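Local coordinates for mandelate racemase/muconate lactonizing enzyme-like protein (Rubrobacter xylanophilus DSM 9941, PDB 3CYJ) that is of unconfirmed function but belongs to the enolase superfamily, with a capping N-terminal domain and a TIM-type barrel that carries a metal site, at residues L220-S225 and G248-T253; A299-A304 and L350-K355. All blocks are in the same frame, centred on the assembly; numbering follows the deposited sequence. Where two conformers were deposited one is given.

Contact 1. Residues L220-S225 and G248-T253; sequences LEEPVS and GEYEWT. With NA (sodium ion), chain E.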
loop_
_atom_site.group_PDB
_atom_site.type_symbol
_atom_site.label_atom_id
_atom_site.label_comp_id
_atom_site.label_asym_id
_atom_site.label_seq_id
_atom_site.Cartn_x
_atom_site.Cartn_y
_atom_site.Cartn_z
ATOM N N LEU A 220 19.140 17.710 10.159
ATOM C CA LEU A 220 18.464 17.412 11.413
ATOM C C LEU A 220 18.612 15.913 11.660
ATOM O O LEU A 220 17.948 15.124 11.022
ATOM C CB LEU A 220 16.975 17.840 11.382
ATOM C CG LEU A 220 16.124 17.411 12.611
ATOM C CD1 LEU A 220 16.859 17.724 13.960
ATOM C CD2 LEU A 220 14.725 17.988 12.616
ATOM N N GLU A 221 19.477 15.552 12.617
ATOM C CA GLU A 221 19.762 14.175 12.912
ATOM C C GLU A 221 18.940 13.625 14.115
ATOM O O GLU A 221 18.798 14.286 15.159
ATOM C CB GLU A 221 21.247 14.012 13.174
ATOM C CG GLU A 221 21.625 12.557 13.239
ATOM C CD GLU A 221 23.060 12.358 13.736
ATOM O OE1 GLU A 221 23.896 13.293 13.559
ATOM O OE2 GLU A 221 23.330 11.268 14.314
ATOM N N GLU A 222 18.403 12.412 13.949
ATOM C CA GLU A 222 17.703 11.727 15.030
ATOM C C GLU A 222 16.656 12.583 15.730
ATOM O O GLU A 222 16.629 12.662 16.968
ATOM C CB GLU A 222 18.702 11.184 16.044
ATOM C CG GLU A 222 19.422 9.929 15.502
ATOM C CD GLU A 222 20.562 9.402 16.417
ATOM O OE1 GLU A 222 20.905 10.057 17.431
ATOM O OE2 GLU A 222 21.138 8.328 16.102
ATOM N N PRO A 223 15.740 13.172 14.934
ATOM C CA PRO A 223 14.766 14.041 15.583
ATOM C C PRO A 223 13.879 13.207 16.536
ATOM O O PRO A 223 13.483 13.705 17.594
ATOM C CB PRO A 223 13.947 14.583 14.423
ATOM C CG PRO A 223 14.079 13.506 13.296
ATOM C CD PRO A 223 15.462 12.934 13.481
ATOM N N VAL A 224 13.536 11.981 16.127
ATOM C CA VAL A 224 12.760 11.084 16.974
ATOM C C VAL A 224 13.589 9.838 17.220
ATOM O O VAL A 224 14.640 9.666 16.578
ATOM C CB VAL A 224 11.373 10.699 16.356
ATOM C CG1 VAL A 224 10.482 11.913 16.264
ATOM C CG2 VAL A 224 11.532 9.965 15.002
ATOM N N SER A 225 13.132 8.955 18.110
ATOM C CA SER A 225 13.822 7.651 18.223
ATOM C C SER A 225 14.028 7.010 16.871
ATOM O O SER A 225 13.085 6.933 16.084
ATOM C CB SER A 225 13.033 6.672 19.032
ATOM O OG SER A 225 13.594 5.360 18.838
ATOM N N GLY A 248 20.667 6.676 11.745
ATOM C CA GLY A 248 21.321 5.423 11.445
ATOM C C GLY A 248 22.353 4.762 12.327
ATOM O O GLY A 248 22.728 3.590 12.060
ATOM N N GLU A 249 22.866 5.433 13.345
ATOM C CA GLU A 249 23.853 4.717 14.211
ATOM C C GLU A 249 23.510 3.358 14.889
ATOM O O GLU A 249 24.417 2.594 15.205
ATOM C CB GLU A 249 24.415 5.632 15.276
ATOM C CG GLU A 249 23.345 6.435 16.010
ATOM C CD GLU A 249 23.895 7.074 17.240
ATOM O OE1 GLU A 249 23.464 8.193 17.619
ATOM O OE2 GLU A 249 24.790 6.440 17.832
ATOM N N TYR A 250 22.248 3.033 15.125
ATOM C CA TYR A 250 21.995 1.856 15.960
ATOM C C TYR A 250 21.567 0.590 15.255
ATOM O O TYR A 250 21.190 -0.350 15.924
ATOM C CB TYR A 250 20.980 2.182 17.050
ATOM C CG TYR A 250 21.422 3.342 17.928
ATOM C CD1 TYR A 250 22.541 3.229 18.759
ATOM C CD2 TYR A 250 20.738 4.552 17.913
ATOM C CE1 TYR A 250 22.943 4.310 19.575
ATOM C CE2 TYR A 250 21.131 5.612 18.721
ATOM C CZ TYR A 250 22.229 5.490 19.542
ATOM O OH TYR A 250 22.626 6.555 20.317
ATOM N N GLU A 251 21.630 0.527 13.927
ATOM C CA GLU A 251 21.149 -0.663 13.235
ATOM C C GLU A 251 22.226 -1.694 13.247
ATOM O O GLU A 251 23.411 -1.343 13.292
ATOM C CB GLU A 251 20.751 -0.321 11.782
ATOM C CG GLU A 251 19.463 0.482 11.692
ATOM C CD GLU A 251 19.663 1.861 12.148
ATOM O OE1 GLU A 251 20.796 2.336 11.939
ATOM O OE2 GLU A 251 18.717 2.465 12.724
ATOM N N TRP A 252 21.827 -2.965 13.202
ATOM C CA TRP A 252 22.828 -4.027 13.213
ATOM C C TRP A 252 22.456 -5.154 12.182
ATOM O O TRP A 252 23.101 -6.195 12.093
ATOM C CB TRP A 252 23.104 -4.505 14.681
ATOM C CG TRP A 252 22.797 -3.430 15.857
ATOM C CD1 TRP A 252 21.550 -3.050 16.313
ATOM C CD2 TRP A 252 23.745 -2.676 16.673
ATOM N NE1 TRP A 252 21.671 -2.119 17.334
ATOM C CE2 TRP A 252 22.995 -1.877 17.568
ATOM C CE3 TRP A 252 25.138 -2.587 16.714
ATOM C CZ2 TRP A 252 23.595 -1.021 18.502
ATOM C CZ3 TRP A 252 25.730 -1.721 17.645
ATOM C CH2 TRP A 252 24.956 -0.942 18.511
ATOM N N THR A 253 21.426 -4.935 11.381
ATOM C CA THR A 253 21.229 -5.827 10.239
ATOM C C THR A 253 21.186 -4.953 8.966
ATOM O O THR A 253 20.931 -3.747 9.034
ATOM C CB THR A 253 19.941 -6.723 10.310
ATOM O OG1 THR A 253 18.780 -5.933 10.056
ATOM C CG2 THR A 253 19.762 -7.517 11.640
HETATM NA NA NA E . 23.323 11.178 16.910
HETATM O O HOH W 1 21.355 8.842 20.006
HETATM O O HOH W 2 19.928 6.541 14.571
#

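Contact 2. Residues A299-A304 and L350-K355; sequences APAVSA and LGLELK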
loop_
_atom_site.group_PDB
_atom_site.type_symbol
_atom_site.label_atom_id
_atom_site.label_comp_id
_atom_site.label_asym_id
_atom_site.label_seq_id
_atom_site.Cartn_x
_atom_site.Cartn_y
_atom_site.Cartn_z
ATOM N N ALA A 299 34.302 7.930 15.403
ATOM C CA ALA A 299 35.584 7.219 15.122
ATOM C C ALA A 299 36.314 7.704 13.836
ATOM O O ALA A 299 36.517 6.911 12.885
ATOM C CB ALA A 299 35.369 5.661 15.072
ATOM N N PRO A 300 36.706 8.996 13.814
ATOM C CA PRO A 300 37.225 9.566 12.589
ATOM C C PRO A 300 38.433 8.818 12.074
ATOM O O PRO A 300 38.589 8.703 10.872
ATOM C CB PRO A 300 37.598 11.027 12.967
ATOM C CG PRO A 300 37.094 11.267 14.356
ATOM C CD PRO A 300 36.610 9.964 14.926
ATOM N N ALA A 301 39.291 8.319 12.959
ATOM C CA ALA A 301 40.540 7.676 12.546
ATOM C C ALA A 301 40.356 6.417 11.707
ATOM O O ALA A 301 41.057 6.253 10.691
ATOM C CB ALA A 301 41.426 7.389 13.747
ATOM N N VAL A 302 39.442 5.520 12.105
ATOM C CA VAL A 302 39.105 4.397 11.210
ATOM C C VAL A 302 38.303 4.865 9.972
ATOM O O VAL A 302 38.524 4.403 8.873
ATOM C CB VAL A 302 38.273 3.301 11.847
ATOM C CG1 VAL A 302 38.271 2.149 10.882
ATOM C CG2 VAL A 302 38.865 2.863 13.167
ATOM N N SER A 303 37.372 5.784 10.181
ATOM C CA SER A 303 36.461 6.176 9.136
ATOM C C SER A 303 37.192 6.860 7.952
ATOM O O SER A 303 36.797 6.653 6.811
ATOM C CB SER A 303 35.361 7.083 9.712
ATOM O OG SER A 303 34.583 6.371 10.654
ATOM N N ALA A 304 38.252 7.639 8.224
ATOM C CA ALA A 304 39.079 8.226 7.173
ATOM C C ALA A 304 39.558 7.188 6.139
ATOM O O ALA A 304 39.573 7.473 4.920
ATOM C CB ALA A 304 40.255 8.980 7.767
ATOM N N LEU A 350 46.033 1.477 8.852
ATOM C CA LEU A 350 45.426 2.687 9.373
ATOM C C LEU A 350 46.457 3.753 9.704
ATOM O O LEU A 350 46.110 4.912 9.975
ATOM C CB LEU A 350 44.620 2.333 10.645
ATOM C CG LEU A 350 43.308 1.516 10.428
ATOM C CD1 LEU A 350 42.590 1.222 11.755
ATOM C CD2 LEU A 350 42.363 2.255 9.421
ATOM N N GLY A 351 47.731 3.348 9.729
ATOM C CA GLY A 351 48.841 4.252 10.053
ATOM C C GLY A 351 48.810 4.661 11.515
ATOM O O GLY A 351 49.330 5.722 11.873
ATOM N N LEU A 352 48.167 3.841 12.354
ATOM C CA LEU A 352 47.986 4.174 13.776
ATOM C C LEU A 352 48.862 3.294 14.689
ATOM O O LEU A 352 48.916 2.062 14.534
ATOM C CB LEU A 352 46.504 4.026 14.203
ATOM C CG LEU A 352 45.417 5.002 13.708
ATOM C CD1 LEU A 352 43.976 4.527 14.090
ATOM C CD2 LEU A 352 45.657 6.486 14.121
ATOM N N GLU A 353 49.551 3.933 15.631
ATOM C CA GLU A 353 50.392 3.199 16.606
ATOM C C GLU A 353 50.048 3.628 18.019
ATOM O O GLU A 353 49.896 4.817 18.295
ATOM C CB GLU A 353 51.888 3.379 16.300
ATOM N N LEU A 354 49.879 2.658 18.918
ATOM C CA LEU A 354 49.474 3.011 20.288
ATOM C C LEU A 354 50.653 3.699 20.982
ATOM O O LEU A 354 51.763 3.184 20.929
ATOM C CB LEU A 354 49.002 1.774 21.075
ATOM C CG LEU A 354 48.447 1.960 22.513
ATOM C CD1 LEU A 354 47.183 2.816 22.563
ATOM C CD2 LEU A 354 48.224 0.613 23.227
ATOM N N LYS A 355 50.424 4.866 21.588
ATOM C CA LYS A 355 51.400 5.460 22.484
ATOM C C LYS A 355 51.323 4.683 23.800
ATOM O O LYS A 355 50.466 4.974 24.654
ATOM C CB LYS A 355 51.076 6.931 22.732
ATOM C CG LYS A 355 50.956 7.787 21.470
ATOM C CD LYS A 355 50.736 9.251 21.802
ATOM C CE LYS A 355 50.716 10.016 20.544
ATOM N NZ LYS A 355 50.171 11.383 20.658
#

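Contact 1. Residues L220-S225 and G248-T253
Glu222 meets Glu249 carboxylate to carboxylate, with Glu222 OE2 2.8 Å from Glu249 OE1. The two side chains cross at about a right angle, yet their carboxylate planes lie within 3° of each other. Sodium takes the other oxygen of the first residue, Glu222 OE1, at 2.7 Å, and Glu221 OE2 at 2.6 Å; Asp194 supplies a further ligand. Two waters bridge the segments beside the ion. One is donor to Glu222 OE1 and also hydrogen-bonds to the Tyr250 hydroxyl, OH, at 2.6 Å, lying in the plane of that ring at its edge. The second gives its proton to Glu222 OE2 and receives the backbone N-H of Gly248, with Gly248 N 2.9 Å from the water oxygen.

Further out, Glu249 CG lies over one face of the Tyr250 ring, 3.6 Å above its plane and offset toward the rim. The first torsion of Glu249 (chi1 47°) sets CG between backbone N and carbonyl carbon, and the extended chain beyond carries the carboxylate back to Glu222. Arg273 forms a salt bridge with Glu249 OE2, while Lys164 does the same for Glu221 OE1. Acids gathered at the C-terminal ends of the barrel strands would repel one another, and sodium, Lys164 and Arg273 probably offset part of that charge.

Contact 2. Residues A299-A304 and L350-K355
The methyl of Ala301 points at the second segment and meets one branch of Leu352, CB lying 3.8 Å from CD1. Two residues earlier, Leu350 presents both its methyls to the helix, in different ways. Its CD1 comes alongside the isopropyl group of Val302, 4.3 Å from CG2, whereas CD2 lies against the helix backbone, 4.3 Å from Val302 CA. Both leucines have CG anti to the carbonyl carbon (chi1 about -70°), and the two side chains rise toward the helix from a single bend of backbone. Gly351 between them has a positive phi of 69°, a conformation that favours glycine.

The helix concerned, 300-306, follows barrel strand 294-296 and leads toward strand 313-319, which places it among the helical layer of the enolase-superfamily TIM barrel. The 350-355 segment comes from the end of the same domain, where strand 353-354 pairs with strand 330-331. Strand 46-53 of the N-terminal domain adds a third party: Leu49 touches Leu350 and Tyr51 touches Ala301, while the backbone N of Leu350 is hydrogen-bonded to Asp111. Apolar packing alone joins the two segments. At the start of the helix Ala299 O receives Ser303 N at 3.1 Å, Glu326, from helix 320-329, accepts the N-H of Ala301, and the Tyr51 hydroxyl adds a weak bond to Val302 N.

Contact 1 closes along the chain before contact 2 opens, and the two lie on opposite sides of the chain's centre, with their own centres about 24 Å apart. Their nearest atoms are about 10 Å from one another, so they do not touch. Contact 1 carries two of the three sodium ligands, whereas in contact 2 the backbone atom Ala299 N is 11.6 Å from the sodium ion and the leucines lie farther off. The loop after strand 266-269 runs between them: Arg273 grips Glu249 in contact 1, while Thr272 and Val271 pack on Ala299 and Val302 in contact 2.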